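Local coordinates for endoglucanase FnCel5A (Fervidobacterium nodosum, PDB 3NCO), which probably hydrolyses internal beta-1,4-glucosidic bonds of cellulose, at residues A[149-154]-A[177-182]; A[203-206]-A[211-214]. All blocks are in the same frame, centred on the assembly; numbering follows the deposited sequence.

Contact 1: residues A[149-154]-A[177-182]; sequences LTPTKW and DVPNWS. With PO4 (phosphate ion), chain E.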
ATOM      1  N   LEU A 149      12.564  -3.435 -13.127  1.00 14.70           N
ATOM      2  CA  LEU A 149      11.785  -2.179 -13.171  1.00 15.04           C
ATOM      3  C   LEU A 149      12.451  -1.159 -12.261  1.00 15.42           C
ATOM      4  O   LEU A 149      11.992  -0.892 -11.106  1.00 13.78           O
ATOM      5  CB  LEU A 149      10.344  -2.430 -12.788  1.00 14.09           C
ATOM      6  CG  LEU A 149       9.358  -1.254 -12.938  1.00 14.94           C
ATOM      7  CD1 LEU A 149       9.189  -0.801 -14.343  1.00 17.18           C
ATOM      8  CD2 LEU A 149       7.989  -1.697 -12.373  1.00 17.06           C
ATOM      9  N   THR A 150      13.588  -0.667 -12.792  1.00 14.86           N
ATOM     10  CA  THR A 150      14.476   0.259 -12.083  1.00 16.34           C
ATOM     11  C   THR A 150      13.771   1.603 -11.919  1.00 16.83           C
ATOM     12  O   THR A 150      12.768   1.847 -12.585  1.00 14.29           O
ATOM     13  CB  THR A 150      15.738   0.503 -12.907  1.00 16.54           C
ATOM     14  OG1 THR A 150      15.346   1.035 -14.189  1.00 15.23           O
ATOM     15  CG2 THR A 150      16.471  -0.814 -13.153  1.00 18.80           C
ATOM     16  N   PRO A 151      14.298   2.493 -11.052  1.00 16.86           N
ATOM     17  CA  PRO A 151      13.723   3.842 -10.951  1.00 16.60           C
ATOM     18  C   PRO A 151      13.557   4.502 -12.326  1.00 15.72           C
ATOM     19  O   PRO A 151      12.525   5.101 -12.612  1.00 16.96           O
ATOM     20  CB  PRO A 151      14.762   4.581 -10.064  1.00 16.79           C
ATOM     21  CG  PRO A 151      15.249   3.502  -9.124  1.00 17.67           C
ATOM     22  CD  PRO A 151      15.379   2.272 -10.071  1.00 17.63           C
ATOM     23  N   THR A 152      14.548   4.362 -13.195  1.00 16.12           N
ATOM     24  CA  THR A 152      14.439   4.891 -14.563  1.00 17.30           C
ATOM     25  C   THR A 152      13.298   4.301 -15.378  1.00 16.78           C
ATOM     26  O   THR A 152      12.554   5.038 -16.038  1.00 17.68           O
ATOM     27  CB  THR A 152      15.806   4.713 -15.264  1.00 16.69           C
ATOM     28  OG1 THR A 152      16.798   5.440 -14.531  1.00 18.90           O
ATOM     29  CG2 THR A 152      15.806   5.131 -16.762  1.00 21.89           C
ATOM     30  N   LYS A 153      13.167   2.981 -15.372  1.00 16.07           N
ATOM     31  CA  LYS A 153      12.100   2.337 -16.154  1.00 16.05           C
ATOM     32  C   LYS A 153      10.764   2.706 -15.562  1.00 14.75           C
ATOM     33  O   LYS A 153       9.777   2.885 -16.283  1.00 15.07           O
ATOM     34  CB  LYS A 153      12.252   0.821 -16.055  1.00 17.18           C
ATOM     35  CG  LYS A 153      13.496   0.288 -16.773  1.00 21.02           C
ATOM     36  CD  LYS A 153      13.342   0.213 -18.294  1.00 25.05           C
ATOM     37  CE  LYS A 153      14.484  -0.565 -18.991  1.00 23.33           C
ATOM     38  NZ  LYS A 153      14.251  -0.223 -20.444  1.00 24.24           N
ATOM     39  N   TRP A 154      10.709   2.783 -14.236  1.00 15.39           N
ATOM     40  CA  TRP A 154       9.457   3.143 -13.613  1.00 14.56           C
ATOM     41  C   TRP A 154       9.074   4.564 -13.936  1.00 14.44           C
ATOM     42  O   TRP A 154       7.906   4.841 -14.161  1.00 13.90           O
ATOM     43  CB  TRP A 154       9.609   2.937 -12.127  1.00 13.60           C
ATOM     44  CG  TRP A 154       8.502   3.375 -11.300  1.00 12.94           C
ATOM     45  CD1 TRP A 154       8.608   4.251 -10.268  1.00 15.78           C
ATOM     46  CD2 TRP A 154       7.112   2.947 -11.358  1.00 14.26           C
ATOM     47  NE1 TRP A 154       7.366   4.422  -9.673  1.00 12.49           N
ATOM     48  CE2 TRP A 154       6.449   3.601 -10.286  1.00 16.06           C
ATOM     49  CE3 TRP A 154       6.403   2.025 -12.138  1.00 14.25           C
ATOM     50  CZ2 TRP A 154       5.069   3.431 -10.025  1.00 13.66           C
ATOM     51  CZ3 TRP A 154       5.021   1.821 -11.864  1.00 14.20           C
ATOM     52  CH2 TRP A 154       4.377   2.560 -10.833  1.00 16.84           C
ATOM     53  N   ASP A 177       4.138   4.795  -6.297  1.00 13.82           N
ATOM     54  CA  ASP A 177       5.123   4.195  -5.381  1.00 13.30           C
ATOM     55  C   ASP A 177       6.543   4.605  -5.691  1.00 15.96           C
ATOM     56  O   ASP A 177       6.944   4.708  -6.814  1.00 15.22           O
ATOM     57  CB  ASP A 177       5.070   2.654  -5.454  1.00 13.73           C
ATOM     58  CG  ASP A 177       3.792   2.076  -4.704  1.00 13.74           C
ATOM     59  OD1 ASP A 177       2.686   2.659  -4.882  1.00 16.09           O
ATOM     60  OD2 ASP A 177       3.893   1.018  -4.022  1.00 15.34           O
ATOM     61  N   VAL A 178       7.271   4.800  -4.626  1.00 13.86           N
ATOM     62  CA  VAL A 178       8.740   4.934  -4.658  1.00 14.76           C
ATOM     63  C   VAL A 178       9.315   3.609  -5.189  1.00 15.88           C
ATOM     64  O   VAL A 178       8.786   2.526  -4.843  1.00 17.56           O
ATOM     65  CB  VAL A 178       9.176   5.242  -3.213  1.00 14.62           C
ATOM     66  CG1 VAL A 178      10.688   5.172  -3.150  1.00 16.59           C
ATOM     67  CG2 VAL A 178       8.680   6.655  -2.900  1.00 14.04           C
ATOM     68  N   PRO A 179      10.368   3.683  -6.032  1.00 15.11           N
ATOM     69  CA  PRO A 179      10.940   2.458  -6.644  1.00 15.16           C
ATOM     70  C   PRO A 179      11.853   1.730  -5.642  1.00 16.29           C
ATOM     71  O   PRO A 179      11.846   2.065  -4.441  1.00 16.95           O
ATOM     72  CB  PRO A 179      11.677   2.968  -7.883  1.00 14.47           C
ATOM     73  CG  PRO A 179      12.092   4.390  -7.484  1.00 15.51           C
ATOM     74  CD  PRO A 179      11.086   4.914  -6.461  1.00 15.71           C
ATOM     75  N   ASN A 180      12.570   0.689  -6.118  1.00 16.15           N
ATOM     76  CA  ASN A 180      13.429  -0.141  -5.252  1.00 18.91           C
ATOM     77  C   ASN A 180      12.702  -0.600  -3.985  1.00 18.09           C
ATOM     78  O   ASN A 180      13.122  -0.356  -2.843  1.00 18.13           O
ATOM     79  CB  ASN A 180      14.742   0.564  -4.919  1.00 18.30           C
ATOM     80  CG  ASN A 180      15.904  -0.404  -4.837  1.00 27.75           C
ATOM     81  OD1 ASN A 180      16.688  -0.538  -5.783  1.00 30.89           O
ATOM     82  ND2 ASN A 180      16.028  -1.082  -3.697  1.00 33.12           N
ATOM     83  N   TRP A 181      11.599  -1.298  -4.224  1.00 17.64           N
ATOM     84  CA  TRP A 181      10.754  -1.829  -3.128  1.00 18.63           C
ATOM     85  C   TRP A 181      10.088  -0.742  -2.289  1.00 17.87           C
ATOM     86  O   TRP A 181       9.624  -1.044  -1.163  1.00 18.82           O
ATOM     87  CB  TRP A 181      11.568  -2.727  -2.184  1.00 21.63           C
ATOM     88  CG  TRP A 181      12.275  -3.764  -2.881  1.00 25.71           C
ATOM     89  CD1 TRP A 181      13.648  -3.873  -3.072  1.00 29.00           C
ATOM     90  CD2 TRP A 181      11.695  -4.888  -3.496  1.00 25.79           C
ATOM     91  NE1 TRP A 181      13.926  -5.006  -3.768  1.00 30.05           N
ATOM     92  CE2 TRP A 181      12.754  -5.658  -4.041  1.00 22.40           C
ATOM     93  CE3 TRP A 181      10.396  -5.346  -3.623  1.00 22.84           C
ATOM     94  CZ2 TRP A 181      12.536  -6.841  -4.722  1.00 27.59           C
ATOM     95  CZ3 TRP A 181      10.171  -6.535  -4.315  1.00 27.93           C
ATOM     96  CH2 TRP A 181      11.239  -7.274  -4.837  1.00 27.36           C
ATOM     97  N   SER A 182      10.088   0.507  -2.779  1.00 14.96           N
ATOM     98  CA  SER A 182       9.450   1.606  -2.040  1.00 14.91           C
ATOM     99  C   SER A 182      10.178   1.916  -0.698  1.00 16.02           C
ATOM    100  O   SER A 182       9.615   2.510   0.231  1.00 16.81           O
ATOM    101  CB  SER A 182       7.910   1.356  -1.982  1.00 12.24           C
ATOM    102  OG  SER A 182       7.468   1.105  -3.344  1.00 16.18           O
TER
HETATM  103  P   PO4 E 321      15.874   8.809 -14.645  1.00 39.40           P
HETATM  104  O1  PO4 E 321      16.382   8.522 -13.241  1.00 42.17           O
HETATM  105  O2  PO4 E 321      16.130  10.262 -15.049  1.00 41.95           O
HETATM  106  O3  PO4 E 321      16.675   7.888 -15.565  1.00 36.26           O
HETATM  107  O4  PO4 E 321      14.349   8.642 -14.725  1.00 31.19           O
HETATM  108  O   HOH W   1      13.247  -0.063  -8.746  1.00 18.87           O

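Contact 2: residues A[203-206]-A[211-214]; sequences HYYE and THQG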
ATOM      1  N   HIS A 203       7.126   2.569   1.654  1.00 14.01           N
ATOM      2  CA  HIS A 203       6.848   1.559   2.652  1.00 14.23           C
ATOM      3  C   HIS A 203       7.970   1.536   3.656  1.00 15.97           C
ATOM      4  O   HIS A 203       9.119   1.811   3.297  1.00 18.35           O
ATOM      5  CB  HIS A 203       6.769   0.209   1.992  1.00 15.12           C
ATOM      6  CG  HIS A 203       5.641   0.114   1.019  1.00 14.37           C
ATOM      7  ND1 HIS A 203       5.447  -0.986   0.229  1.00 16.37           N
ATOM      8  CD2 HIS A 203       4.648   0.983   0.737  1.00 14.86           C
ATOM      9  CE1 HIS A 203       4.361  -0.800  -0.509  1.00 14.54           C
ATOM     10  NE2 HIS A 203       3.859   0.395  -0.218  1.00 12.97           N
ATOM     11  N   TYR A 204       7.644   1.234   4.908  1.00 16.13           N
ATOM     12  CA  TYR A 204       8.628   1.328   5.965  1.00 15.53           C
ATOM     13  C   TYR A 204       8.694   0.060   6.795  1.00 16.08           C
ATOM     14  O   TYR A 204       7.729  -0.297   7.475  1.00 17.20           O
ATOM     15  CB  TYR A 204       8.406   2.528   6.901  1.00 15.62           C
ATOM     16  CG  TYR A 204       9.667   2.849   7.695  1.00 14.89           C
ATOM     17  CD1 TYR A 204      10.780   3.417   7.074  1.00 16.15           C
ATOM     18  CD2 TYR A 204       9.731   2.583   9.075  1.00 16.36           C
ATOM     19  CE1 TYR A 204      11.939   3.680   7.831  1.00 13.35           C
ATOM     20  CE2 TYR A 204      10.850   2.841   9.825  1.00 18.86           C
ATOM     21  CZ  TYR A 204      11.946   3.394   9.200  1.00 18.96           C
ATOM     22  OH  TYR A 204      13.056   3.691   9.923  1.00 18.74           O
ATOM     23  N   TYR A 205       9.868  -0.574   6.748  1.00 16.57           N
ATOM     24  CA  TYR A 205      10.139  -1.794   7.508  1.00 16.13           C
ATOM     25  C   TYR A 205      11.537  -1.809   8.160  1.00 16.71           C
ATOM     26  O   TYR A 205      12.063  -2.879   8.493  1.00 18.06           O
ATOM     27  CB  TYR A 205      10.059  -2.970   6.548  1.00 16.21           C
ATOM     28  CG  TYR A 205       8.647  -3.245   6.075  1.00 14.89           C
ATOM     29  CD1 TYR A 205       7.725  -3.846   6.915  1.00 15.57           C
ATOM     30  CD2 TYR A 205       8.245  -2.950   4.732  1.00 14.41           C
ATOM     31  CE1 TYR A 205       6.455  -4.154   6.491  1.00 16.89           C
ATOM     32  CE2 TYR A 205       6.958  -3.271   4.299  1.00 18.23           C
ATOM     33  CZ  TYR A 205       6.063  -3.870   5.171  1.00 16.68           C
ATOM     34  OH  TYR A 205       4.802  -4.221   4.765  1.00 17.68           O
ATOM     35  N   GLU A 206      12.120  -0.632   8.379  1.00 16.69           N
ATOM     36  CA  GLU A 206      13.409  -0.559   9.085  1.00 16.40           C
ATOM     37  C   GLU A 206      13.220  -0.575  10.575  1.00 18.95           C
ATOM     38  O   GLU A 206      12.254   0.028  11.076  1.00 19.32           O
ATOM     39  CB  GLU A 206      14.150   0.705   8.694  1.00 17.45           C
ATOM     40  CG  GLU A 206      14.311   0.768   7.157  1.00 14.93           C
ATOM     41  CD  GLU A 206      14.936  -0.509   6.620  1.00 28.27           C
ATOM     42  OE1 GLU A 206      15.906  -1.038   7.212  1.00 32.40           O
ATOM     43  OE2 GLU A 206      14.444  -1.061   5.623  1.00 28.09           O
ATOM     44  N   THR A 211      11.930  -6.080  11.674  1.00 18.83           N
ATOM     45  CA  THR A 211      10.548  -6.282  11.244  1.00 18.92           C
ATOM     46  C   THR A 211      10.388  -7.608  10.494  1.00 19.65           C
ATOM     47  O   THR A 211       9.265  -8.132  10.385  1.00 19.41           O
ATOM     48  CB  THR A 211      10.077  -5.167  10.296  1.00 20.06           C
ATOM     49  OG1 THR A 211      10.867  -5.211   9.086  1.00 19.60           O
ATOM     50  CG2 THR A 211      10.133  -3.754  11.010  1.00 17.81           C
ATOM     51  N   HIS A 212      11.496  -8.151   9.963  1.00 19.11           N
ATOM     52  CA  HIS A 212      11.379  -9.397   9.185  1.00 19.55           C
ATOM     53  C   HIS A 212      12.144 -10.547   9.808  1.00 20.13           C
ATOM     54  O   HIS A 212      12.376 -11.556   9.131  1.00 21.61           O
ATOM     55  CB  HIS A 212      11.802  -9.204   7.715  1.00 19.54           C
ATOM     56  CG  HIS A 212      10.850  -8.371   6.942  1.00 18.73           C
ATOM     57  ND1 HIS A 212      10.144  -8.841   5.847  1.00 24.90           N
ATOM     58  CD2 HIS A 212      10.433  -7.101   7.153  1.00 15.86           C
ATOM     59  CE1 HIS A 212       9.337  -7.882   5.413  1.00 18.38           C
ATOM     60  NE2 HIS A 212       9.495  -6.817   6.184  1.00 23.04           N
ATOM     61  N   GLN A 213      12.492 -10.447  11.100  1.00 20.63           N
ATOM     62  CA  GLN A 213      13.169 -11.579  11.756  1.00 20.93           C
ATOM     63  C   GLN A 213      12.269 -12.808  11.693  1.00 22.00           C
ATOM     64  O   GLN A 213      11.030 -12.734  11.875  1.00 21.95           O
ATOM     65  CB  GLN A 213      13.533 -11.247  13.192  1.00 22.89           C
ATOM     66  CG  GLN A 213      12.327 -11.019  14.076  1.00 21.48           C
ATOM     67  CD  GLN A 213      12.753 -10.479  15.426  1.00 21.96           C
ATOM     68  OE1 GLN A 213      13.306 -11.215  16.246  1.00 24.03           O
ATOM     69  NE2 GLN A 213      12.566  -9.167  15.642  1.00 21.65           N
ATOM     70  N   GLY A 214      12.887 -13.936  11.374  1.00 23.17           N
ATOM     71  CA  GLY A 214      12.142 -15.199  11.324  1.00 23.16           C
ATOM     72  C   GLY A 214      11.225 -15.417  10.119  1.00 24.07           C
ATOM     73  O   GLY A 214      10.653 -16.514   9.970  1.00 24.00           O
TER

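Contact 1: residues A[149-154]-A[177-182]
The first turn of helix 151-168 lies against the loop leaving strand 174-177, and the backbones come closest where the CA atoms of Pro151 and Pro179 stand 5.3 Å apart. Here the two pyrrolidine rings cross at about a right angle, Pro151 CG meeting Pro179 CG at 3.7 Å. One turn along, Trp154 carries the polar half of the contact. Its CG is anti to the backbone N (chi1 174°), which sends the indole over to the end of the strand, and NE1 donates to the carbonyl oxygen of Asp177 at 2.9 Å. The bond is bent, with an N-H...O angle of 132°, and the oxygen sits 31° out of the indole plane. The same ring passes crosswise to Pro179, with CD1 4.1 Å from CB of that proline, so apolar packing and the hydrogen bond together fix its rotation. A phenylalanine here would probably leave the Asp177 carbonyl without this donor and reduce the cover over Pro179. The side chain of Asp177 turns to another task, OD2 accepting from the backbone N of Glu144. A water bridges the two backbones, donating to Leu149 O and accepting from Asn180 N. The helix start itself is capped by Thr150, whose OG1 accepts from Lys153 N at 3.2 Å. In the same turn Thr152 OG1 donates to O3 of a phosphate ion at 2.7 Å; the ion, probably from the crystallisation liquor, is also held by Asn155. The arrangement belongs to a beta-alpha-beta crossover of the TIM barrel: the helix linking strands 137-140 and 174-177 begins beside the exit of the second strand, at the carboxyl-terminal end of the barrel.

Contact 2: residues A[203-206]-A[211-214]
Tyr205 and Thr211 are joined by a hydrogen bond from side chain to backbone: Thr211 OG1 donates to Tyr205 O at 2.7 Å. The hydroxyl lies between the backbone N and the carbonyl carbon of its own residue (chi1 64°), and this places it at the side of the acceptor, with a C=O...O angle of 128°, slightly off the carbonyl plane. The bond ties the chain leaving strand 198-204 to the last residue of the short helix 208-211, and it closes a tight excursion of only a few residues.

Van der Waals contact accompanies this bond. Thr211 CG2 rests 3.3 Å from the same Tyr205 O, so both branches of the threonine come up to one carbonyl oxygen, while CB of Tyr205 approaches Thr211 OG1 to 3.5 Å. Beyond the two segments, the threonine also packs on Trp275 of helix 269-285.

The aromatic component is a T-shaped pair. His212 turns its edge to a face of the Tyr205 ring, the centroids 5.1 Å apart and the planes at 84°. Phe208 stacks on the imidazole, whose edge is the part turned to Tyr205. At the far end of its ring Tyr205 hydrogen-bonds through OH to Glu260, so the phenol has a polar partner at its hydroxyl and His212 over one face.

What results is the loop following the sixth strand of the TIM barrel, at the carboxyl-terminal mouth where family 5 glycosidases have their active-site cleft.

How the contacts relate
Both contacts lie where barrel strands end, contact 1 after strand 174-177 and contact 2 after the neighbouring strand 198-204, with centres about 19 Å apart. They meet directly: Ser182 O and His203 N are 2.9 Å apart, a probable hydrogen bond from the end of strand 198-204 to the loop after strand 174-177. Contact 1 is the more deeply buried, setting a helix start against a loop with prolines and an indole N-H. Contact 2, partly buried, stays within the excursion after a single strand and relies on a threonine hydroxyl and a ring pair. Glu144 links them too, since its backbone N serves Asp177 while its carboxylate bonds to His203 ND1.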